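Long-range contact in 2-oxoglutarate-dependent dioxygenase tropC (Talaromyces stipitatus, PDB 6XJJ), which acts as an iron- and 2-oxoglutarate-dependent dioxygenase in the biosynthesis of fungal tropolones: residues Phe75-Gly80 against Ala280-Met285. Residues are numbered along the deposited sequence; the frame is centred on the assembly and turned at random.
Sequences FFNLVG and AFVINM
Phe76 and Leu78 pair with Ile283 and Phe281 as the hydrogen-bonded positions of an antiparallel ladder, part of the major sheet of the double-stranded beta-helix (jelly-roll) fold of 2-oxoglutarate-dependent oxygenases. Strand 75-79, from the N-terminal region, lies beside strand 281-285 of the dioxygenase core, their axes 4.7 Å apart at closest and their directions 141° apart. Two reciprocal pairs of backbone bonds join them: Phe76 N to Ile283 O and Ile283 N to Phe76 O, then Leu78 N to Phe281 O and Phe281 N to Leu78 O. The straightest is Ile283 N to Phe76 O, 2.8 Å long with 174° at the hydrogen. Strands 43-45 and 249-253 continue the sheet on the two outer flanks.

One face carries Phe76, Leu78, Phe281 and Ile283 and turns toward helix 171-204, where Ile192 touches both Leu78 and Ile283. Here Ile283 CG1 meets Leu78 CB at 3.8 Å, while Ile283 and the Phe76 ring lie side by side, their exact spacing doubtful.

The other face carries Phe75, Asn77, Val282 and Asn284, and its Phe75-Asn284 end borders the iron site. Phe75 has CG anti to its carbonyl carbon (chi1 -72°), which leans the ring over the neighbouring strand, beside Asn284. Asn284 CB sits over one ring face, modelled too close for the spacing to be trusted, and Phe75 CD2 comes within 3.7 Å of Val282 CG1. The same ring packs edge-to-face with the iron ligand His302. Asn284 acts in the second shell: its ND2 hydrogen-bonds OD2 of the iron ligand Asp245.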
loop_
_atom_site.group_PDB
_atom_site.type_symbol
_atom_site.label_atom_id
_atom_site.label_comp_id
_atom_site.label_asym_id
_atom_site.label_seq_id
_atom_site.Cartn_x
_atom_site.Cartn_y
_atom_site.Cartn_z
ATOM N N PHE A 75 -0.684 9.075 -8.357
ATOM C CA PHE A 75 -0.461 7.660 -8.599
ATOM C C PHE A 75 0.469 7.470 -9.784
ATOM O O PHE A 75 0.524 8.305 -10.691
ATOM C CB PHE A 75 -1.705 6.824 -8.952
ATOM C CG PHE A 75 -2.668 6.556 -7.824
ATOM C CD1 PHE A 75 -2.870 7.428 -6.769
ATOM C CD2 PHE A 75 -3.234 5.287 -7.747
ATOM C CE1 PHE A 75 -3.764 7.097 -5.739
ATOM C CE2 PHE A 75 -4.078 4.941 -6.725
ATOM C CZ PHE A 75 -4.342 5.840 -5.713
ATOM N N PHE A 76 1.181 6.342 -9.768
ATOM C CA PHE A 76 1.675 5.696 -10.975
ATOM C C PHE A 76 1.735 4.185 -10.786
ATOM O O PHE A 76 1.643 3.664 -9.671
ATOM C CB PHE A 76 3.086 6.086 -11.458
ATOM C CG PHE A 76 4.143 6.242 -10.380
ATOM C CD1 PHE A 76 3.858 6.318 -9.028
ATOM C CD2 PHE A 76 5.449 5.900 -10.724
ATOM C CE1 PHE A 76 4.872 6.390 -8.090
ATOM C CE2 PHE A 76 6.460 5.909 -9.780
ATOM C CZ PHE A 76 6.159 6.135 -8.461
ATOM N N ASN A 77 1.902 3.489 -11.916
ATOM C CA ASN A 77 2.388 2.114 -11.951
ATOM C C ASN A 77 3.907 2.086 -12.035
ATOM O O ASN A 77 4.516 2.846 -12.796
ATOM C CB ASN A 77 1.809 1.356 -13.145
ATOM C CG ASN A 77 0.388 0.898 -12.918
ATOM O OD1 ASN A 77 0.147 -0.104 -12.243
ATOM N ND2 ASN A 77 -0.562 1.624 -13.485
ATOM N N LEU A 78 4.509 1.184 -11.264
ATOM C CA LEU A 78 5.955 1.065 -11.151
ATOM C C LEU A 78 6.399 -0.280 -11.704
ATOM O O LEU A 78 5.872 -1.320 -11.299
ATOM C CB LEU A 78 6.395 1.195 -9.692
ATOM C CG LEU A 78 7.899 1.246 -9.398
ATOM C CD1 LEU A 78 8.142 2.023 -8.116
ATOM C CD2 LEU A 78 8.512 -0.140 -9.285
ATOM N N VAL A 79 7.375 -0.255 -12.612
ATOM C CA VAL A 79 8.028 -1.463 -13.103
ATOM C C VAL A 79 9.537 -1.262 -13.027
ATOM O O VAL A 79 10.032 -0.174 -12.725
ATOM C CB VAL A 79 7.607 -1.829 -14.542
ATOM C CG1 VAL A 79 6.123 -2.152 -14.593
ATOM C CG2 VAL A 79 7.965 -0.707 -15.517
ATOM N N GLY A 80 10.266 -2.341 -13.321
ATOM C CA GLY A 80 11.716 -2.335 -13.233
ATOM C C GLY A 80 12.244 -2.531 -11.833
ATOM O O GLY A 80 13.422 -2.262 -11.575
ATOM N N ALA A 280 3.932 -5.038 -12.254
ATOM C CA ALA A 280 3.903 -3.677 -11.759
ATOM C C ALA A 280 3.371 -3.659 -10.338
ATOM O O ALA A 280 2.709 -4.594 -9.882
ATOM C CB ALA A 280 3.051 -2.771 -12.655
ATOM N N PHE A 281 3.717 -2.594 -9.631
ATOM C CA PHE A 281 3.051 -2.218 -8.399
ATOM C C PHE A 281 2.425 -0.841 -8.584
ATOM O O PHE A 281 2.959 0.004 -9.312
ATOM C CB PHE A 281 4.035 -2.195 -7.229
ATOM C CG PHE A 281 4.687 -3.518 -6.961
ATOM C CD1 PHE A 281 4.070 -4.456 -6.152
ATOM C CD2 PHE A 281 5.917 -3.826 -7.526
ATOM C CE1 PHE A 281 4.667 -5.675 -5.901
ATOM C CE2 PHE A 281 6.522 -5.047 -7.283
ATOM C CZ PHE A 281 5.897 -5.974 -6.468
ATOM N N VAL A 282 1.287 -0.618 -7.923
ATOM C CA VAL A 282 0.647 0.696 -7.919
ATOM C C VAL A 282 1.184 1.487 -6.742
ATOM O O VAL A 282 1.156 1.018 -5.599
ATOM C CB VAL A 282 -0.884 0.589 -7.837
ATOM C CG1 VAL A 282 -1.508 1.977 -7.737
ATOM C CG2 VAL A 282 -1.444 -0.124 -9.025
ATOM N N ILE A 283 1.667 2.687 -7.027
ATOM C CA ILE A 283 2.288 3.553 -6.040
ATOM C C ILE A 283 1.443 4.806 -5.942
ATOM O O ILE A 283 1.100 5.404 -6.967
ATOM C CB ILE A 283 3.727 3.915 -6.441
ATOM C CG1 ILE A 283 4.555 2.667 -6.766
ATOM C CG2 ILE A 283 4.381 4.760 -5.358
ATOM C CD1 ILE A 283 4.696 1.696 -5.644
ATOM N N ASN A 284 1.097 5.200 -4.722
ATOM C CA ASN A 284 0.454 6.489 -4.518
ATOM C C ASN A 284 0.974 7.158 -3.257
ATOM O O ASN A 284 1.483 6.510 -2.337
ATOM C CB ASN A 284 -1.056 6.370 -4.395
ATOM C CG ASN A 284 -1.464 5.497 -3.257
ATOM O OD1 ASN A 284 -0.846 4.468 -3.018
ATOM N ND2 ASN A 284 -2.382 5.983 -2.440
ATOM N N MET A 285 0.788 8.468 -3.218
ATOM C CA MET A 285 1.186 9.298 -2.095
ATOM C C MET A 285 0.033 9.430 -1.099
ATOM O O MET A 285 -1.144 9.376 -1.469
ATOM C CB MET A 285 1.591 10.679 -2.600
ATOM C CG MET A 285 2.648 10.664 -3.713
ATOM S SD MET A 285 4.297 10.100 -3.212
ATOM C CE MET A 285 4.251 8.353 -3.640
#